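Local coordinates for microtubule-associated protein 1A/1B, light chain 3, putative (Trypanosoma brucei, PDB 3H9D) that is an Atg8-family, ubiquitin-like protein of autophagy that is probably joined to a membrane lipid, phosphatidylethanolamine in the family at large, through its C-terminal glycine, at residues I35-Y40 with F107-Y112; D30-I35 with Q93-Y98. All coordinates share one frame; numbering follows the deposited sequence.

Contact 1: I35-Y40 with F107-Y112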
# COMPACT_ATOMS: atom_id res chain seq x y z
N ILE A 35 -8.78 4.34 10.59
CA ILE A 35 -7.75 3.29 10.69
C ILE A 35 -6.65 3.79 11.64
O ILE A 35 -6.11 4.87 11.46
CB ILE A 35 -7.14 2.88 9.30
CG1 ILE A 35 -8.23 2.43 8.32
CG2 ILE A 35 -6.04 1.79 9.43
CD1 ILE A 35 -8.98 1.19 8.75
N CYS A 36 -6.31 2.99 12.65
CA CYS A 36 -5.39 3.43 13.69
C CYS A 36 -4.26 2.43 13.89
O CYS A 36 -4.47 1.34 14.44
CB CYS A 36 -6.16 3.65 15.00
SG CYS A 36 -5.51 4.98 16.01
N GLU A 37 -3.05 2.81 13.46
CA GLU A 37 -1.91 1.89 13.49
C GLU A 37 -0.70 2.45 14.23
O GLU A 37 -0.53 3.64 14.29
CB GLU A 37 -1.54 1.47 12.05
CG GLU A 37 -2.68 0.76 11.30
CD GLU A 37 -2.35 0.55 9.83
OE1 GLU A 37 -1.94 -0.57 9.47
OE2 GLU A 37 -2.46 1.51 9.05
N LYS A 38 0.12 1.59 14.83
CA LYS A 38 1.28 2.09 15.57
C LYS A 38 2.31 2.75 14.65
O LYS A 38 2.59 2.24 13.56
CB LYS A 38 1.94 1.00 16.44
CG LYS A 38 2.74 -0.03 15.69
CD LYS A 38 3.60 -0.87 16.60
CE LYS A 38 4.99 -0.26 16.80
NZ LYS A 38 5.81 -1.13 17.67
N VAL A 39 2.85 3.88 15.11
CA VAL A 39 4.08 4.45 14.54
C VAL A 39 5.16 3.36 14.54
O VAL A 39 5.45 2.77 15.59
CB VAL A 39 4.56 5.68 15.35
CG1 VAL A 39 5.99 6.10 14.96
CG2 VAL A 39 3.59 6.86 15.20
N TYR A 40 5.73 3.09 13.37
CA TYR A 40 6.80 2.09 13.21
C TYR A 40 7.87 2.13 14.32
O TYR A 40 8.19 1.10 14.91
CB TYR A 40 7.45 2.20 11.81
CG TYR A 40 8.83 1.58 11.69
CD1 TYR A 40 8.99 0.22 11.44
CD2 TYR A 40 9.97 2.37 11.84
CE1 TYR A 40 10.26 -0.35 11.34
CE2 TYR A 40 11.23 1.82 11.75
CZ TYR A 40 11.38 0.46 11.50
OH TYR A 40 12.65 -0.08 11.41
N PHE A 107 -11.40 6.32 4.45
CA PHE A 107 -10.86 6.12 5.79
C PHE A 107 -9.93 7.26 6.16
O PHE A 107 -9.28 7.83 5.29
CB PHE A 107 -10.09 4.79 5.89
CG PHE A 107 -10.97 3.58 6.10
CD1 PHE A 107 -11.10 2.62 5.09
CD2 PHE A 107 -11.64 3.39 7.30
CE1 PHE A 107 -11.92 1.49 5.28
CE2 PHE A 107 -12.46 2.27 7.50
CZ PHE A 107 -12.60 1.32 6.48
N LEU A 108 -9.89 7.60 7.45
CA LEU A 108 -8.86 8.47 7.98
C LEU A 108 -7.77 7.60 8.58
O LEU A 108 -8.02 6.87 9.53
CB LEU A 108 -9.42 9.43 9.04
CG LEU A 108 -8.43 10.32 9.81
CD1 LEU A 108 -7.88 11.42 8.91
CD2 LEU A 108 -9.07 10.92 11.05
N TYR A 109 -6.56 7.69 8.04
CA TYR A 109 -5.44 6.89 8.54
C TYR A 109 -4.67 7.63 9.62
O TYR A 109 -4.09 8.69 9.37
CB TYR A 109 -4.50 6.46 7.40
CG TYR A 109 -5.10 5.40 6.52
CD1 TYR A 109 -6.07 5.72 5.56
CD2 TYR A 109 -4.72 4.08 6.65
CE1 TYR A 109 -6.64 4.73 4.75
CE2 TYR A 109 -5.28 3.09 5.84
CZ TYR A 109 -6.23 3.42 4.90
OH TYR A 109 -6.78 2.42 4.11
N MET A 110 -4.65 7.07 10.81
CA MET A 110 -3.97 7.71 11.93
C MET A 110 -2.89 6.79 12.42
O MET A 110 -3.00 5.58 12.27
CB MET A 110 -4.94 8.01 13.07
CG MET A 110 -6.15 8.83 12.66
SD MET A 110 -7.21 9.19 14.06
CE MET A 110 -6.18 10.33 14.99
N LYS A 111 -1.83 7.37 12.98
CA LYS A 111 -0.81 6.63 13.70
C LYS A 111 -0.85 7.05 15.16
O LYS A 111 -1.31 8.14 15.48
CB LYS A 111 0.59 6.91 13.13
CG LYS A 111 0.74 6.72 11.63
CD LYS A 111 1.49 5.45 11.29
CE LYS A 111 0.55 4.26 11.13
NZ LYS A 111 1.30 3.01 10.86
N TYR A 112 -0.37 6.19 16.04
CA TYR A 112 -0.28 6.51 17.46
C TYR A 112 1.08 6.11 18.02
O TYR A 112 1.71 5.16 17.54
CB TYR A 112 -1.42 5.85 18.27
CG TYR A 112 -1.42 4.33 18.20
CD1 TYR A 112 -0.74 3.58 19.16
CD2 TYR A 112 -2.08 3.65 17.18
CE1 TYR A 112 -0.71 2.20 19.10
CE2 TYR A 112 -2.07 2.25 17.12
CZ TYR A 112 -1.37 1.55 18.08
OH TYR A 112 -1.32 0.19 18.05
O HOH W 1 -2.88 4.14 9.85
O HOH W 2 1.81 0.23 11.95
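Ile35 packs against two aromatic rings of 107-112. Its CD1 lies over one face of Phe107, 3.9 Å from the ring centroid and offset toward the rim. Its CG1 stands over a face of Tyr109, whose side chain runs beside it in the same direction. CG1 is anti to the carbonyl carbon (chi1 -56°), which brings it to the rings. The strands are the parallel central pair of the ubiquitin-like (beta-grasp) sheet of Atg8 proteins, paired from Ile35 with Tyr109 to Lys38 with Tyr112. Cys36, Met110 and Tyr112 share the opposite face of the sheet, under helix 60-71. There Cys36 SG is 3.9 Å from Tyr112 CD2, an oblique sulfur-aromatic contact. The Tyr112 ring reaches across the neighbouring strand, with Lys38 CA over one of its faces. Its hydroxyl is bonded to Gly45 O.

The backbone ladder runs through Ile35 N to Leu108 O, Met110 N to Ile35 O, Glu37 N to Met110 O and Tyr112 N to Glu37 O. Val39 N extends it past the strand end, giving a nearly straight bond to Tyr112 O (3.0 Å, 171° at the hydrogen).

On the Ile35 face the polar edge begins at Glu37. Its carboxylate is held by the N-terminal residues, OE1 by Tyr8 N and OE2 by Ser6 OG. A water also donates to Glu37 OE2 and to Met110 O, so this backbone oxygen takes two donors. The Lys111 chain bends about CB-CG and CG-CD and passes Glu37 CB. Its NZ is 4.4 Å from Glu37 OE2, too far for a salt bridge. Lys111 NZ instead bonds Lys38 O at 3.1 Å, from above the carbonyl plane, and a second water bridges the same two atoms.

Contact 2: D30-I35 with Q93-Y98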
# COMPACT_ATOMS: atom_id res chain seq x y z
N ASP A 30 -23.71 8.78 11.99
CA ASP A 30 -23.16 9.62 13.06
C ASP A 30 -21.66 9.39 13.32
O ASP A 30 -21.07 10.06 14.17
CB ASP A 30 -23.99 9.48 14.35
CG ASP A 30 -24.15 8.02 14.82
OD1 ASP A 30 -24.20 7.81 16.05
OD2 ASP A 30 -24.25 7.09 13.99
N ARG A 31 -21.06 8.45 12.58
CA ARG A 31 -19.67 8.01 12.85
C ARG A 31 -18.69 8.26 11.70
O ARG A 31 -19.08 8.53 10.56
CB ARG A 31 -19.63 6.54 13.26
CG ARG A 31 -20.66 6.18 14.30
CD ARG A 31 -20.15 5.21 15.33
NE ARG A 31 -21.01 5.26 16.50
CZ ARG A 31 -20.62 5.01 17.74
NH1 ARG A 31 -19.36 4.68 18.00
NH2 ARG A 31 -21.49 5.10 18.74
N LEU A 32 -17.40 8.17 12.04
CA LEU A 32 -16.32 8.41 11.09
C LEU A 32 -15.40 7.20 11.07
O LEU A 32 -14.96 6.74 12.13
CB LEU A 32 -15.54 9.68 11.47
CG LEU A 32 -16.34 10.97 11.53
CD1 LEU A 32 -15.54 12.02 12.27
CD2 LEU A 32 -16.72 11.44 10.13
N PRO A 33 -15.11 6.67 9.87
CA PRO A 33 -14.29 5.45 9.77
C PRO A 33 -12.80 5.76 9.87
O PRO A 33 -12.24 6.47 9.03
CB PRO A 33 -14.67 4.89 8.41
CG PRO A 33 -15.07 6.07 7.60
CD PRO A 33 -15.55 7.14 8.55
N ILE A 34 -12.18 5.22 10.91
CA ILE A 34 -10.80 5.53 11.24
C ILE A 34 -9.94 4.26 11.24
O ILE A 34 -10.34 3.22 11.78
CB ILE A 34 -10.72 6.29 12.62
CG1 ILE A 34 -10.79 7.81 12.42
CG2 ILE A 34 -9.46 5.97 13.40
CD1 ILE A 34 -12.19 8.35 12.19
N ILE A 35 -8.78 4.34 10.59
CA ILE A 35 -7.75 3.29 10.69
C ILE A 35 -6.65 3.79 11.64
O ILE A 35 -6.11 4.87 11.46
CB ILE A 35 -7.14 2.88 9.30
CG1 ILE A 35 -8.23 2.43 8.32
CG2 ILE A 35 -6.04 1.79 9.43
CD1 ILE A 35 -8.98 1.19 8.75
N GLN A 93 -11.03 18.99 16.31
CA GLN A 93 -12.23 18.20 16.19
C GLN A 93 -11.94 17.04 15.25
O GLN A 93 -11.53 17.26 14.11
CB GLN A 93 -13.38 19.04 15.60
CG GLN A 93 -13.72 20.32 16.38
CD GLN A 93 -14.09 20.08 17.84
OE1 GLN A 93 -13.77 20.89 18.71
NE2 GLN A 93 -14.79 18.96 18.12
N MET A 94 -12.15 15.81 15.71
CA MET A 94 -11.93 14.64 14.85
C MET A 94 -12.52 14.85 13.45
O MET A 94 -11.88 14.52 12.45
CB MET A 94 -12.50 13.36 15.49
CG MET A 94 -11.59 12.74 16.55
SD MET A 94 -9.97 12.26 15.91
CE MET A 94 -10.38 10.78 14.98
N ALA A 95 -13.71 15.44 13.41
CA ALA A 95 -14.48 15.63 12.18
C ALA A 95 -13.92 16.70 11.24
O ALA A 95 -14.29 16.74 10.06
CB ALA A 95 -15.92 15.93 12.52
N ASP A 96 -13.04 17.56 11.76
CA ASP A 96 -12.23 18.47 10.93
C ASP A 96 -11.02 17.73 10.36
O ASP A 96 -10.66 17.93 9.20
CB ASP A 96 -11.75 19.69 11.74
CG ASP A 96 -12.85 20.72 12.01
OD1 ASP A 96 -13.90 20.71 11.32
OD2 ASP A 96 -12.63 21.57 12.91
N ILE A 97 -10.39 16.91 11.20
CA ILE A 97 -9.27 16.06 10.80
C ILE A 97 -9.72 15.07 9.72
O ILE A 97 -9.01 14.84 8.75
CB ILE A 97 -8.64 15.29 12.01
CG1 ILE A 97 -8.38 16.24 13.20
CG2 ILE A 97 -7.36 14.56 11.61
CD1 ILE A 97 -7.39 17.37 12.93
N TYR A 98 -10.92 14.51 9.89
CA TYR A 98 -11.45 13.56 8.92
C TYR A 98 -11.56 14.19 7.53
O TYR A 98 -11.07 13.62 6.56
CB TYR A 98 -12.79 12.98 9.37
CG TYR A 98 -13.40 12.06 8.33
CD1 TYR A 98 -12.97 10.74 8.20
CD2 TYR A 98 -14.40 12.51 7.47
CE1 TYR A 98 -13.51 9.90 7.24
CE2 TYR A 98 -14.95 11.68 6.51
CZ TYR A 98 -14.50 10.37 6.40
OH TYR A 98 -15.05 9.54 5.44
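Leu32 overlaps the ring of Tyr98 with its CD2 methyl. CD2 sits over one face, 3.9 Å from the ring centroid, offset toward the rim on the CD2 side of the ring. The other methyl, CD1, reaches the helix backbone and lies 3.8 Å from Ala95 CA, with Ala95 CB close by. Leu32 thus straddles one turn of the helix, with one branch at Ala95 and the other on Tyr98. The Tyr98 ring projects toward the strand because its CG is anti to the backbone N (chi1 176°). Its far end meets Pro33, whose ring crosses the tyrosine side chain at about a right angle. Pro33 CD is 3.7 Å from Tyr98 CE1. The phenol oxygen is bonded to Gly106 O, which ties the ring end to the loop before strand 108-113.

This is helix-on-sheet packing of the ubiquitin-like fold. The short axes of strand 31-35 and helix 94-98 approach to 9.9 Å at an angle of 61°. Arg25 of helix 14-27 touches Leu32, Pro33 and Tyr98.

Ile34 also meets the helix. Met94 points to the strand and its chain bends at both CB-CG and CG-SD, which turns the terminal methyl to the isoleucine. The two side chains cross obliquely, with Met94 CE 3.9 Å from Ile34 CG1 and slightly farther from Ile34 CD1.

How the contacts relate
From the N terminus, helices 7-11 and 14-27 lead into strand 31-38, which serves both contacts; they share Ile35. Its early part enters contact 2 and its later part contact 1. The chain then passes through strand 51-55, helix 60-71 and strands 80-83 and 86-87. Helix 94-101 returns to the strand, and contact 2 closes a loop there. Strand 108-113 follows and closes contact 1 beside the same strand. The two closures cross, since their segments alternate along the chain. Together they tie helix 94-101 to the central parallel pair. They touch directly where Met110 SD packs on Met94 CE and where Leu108 N probably bonds Pro33 O.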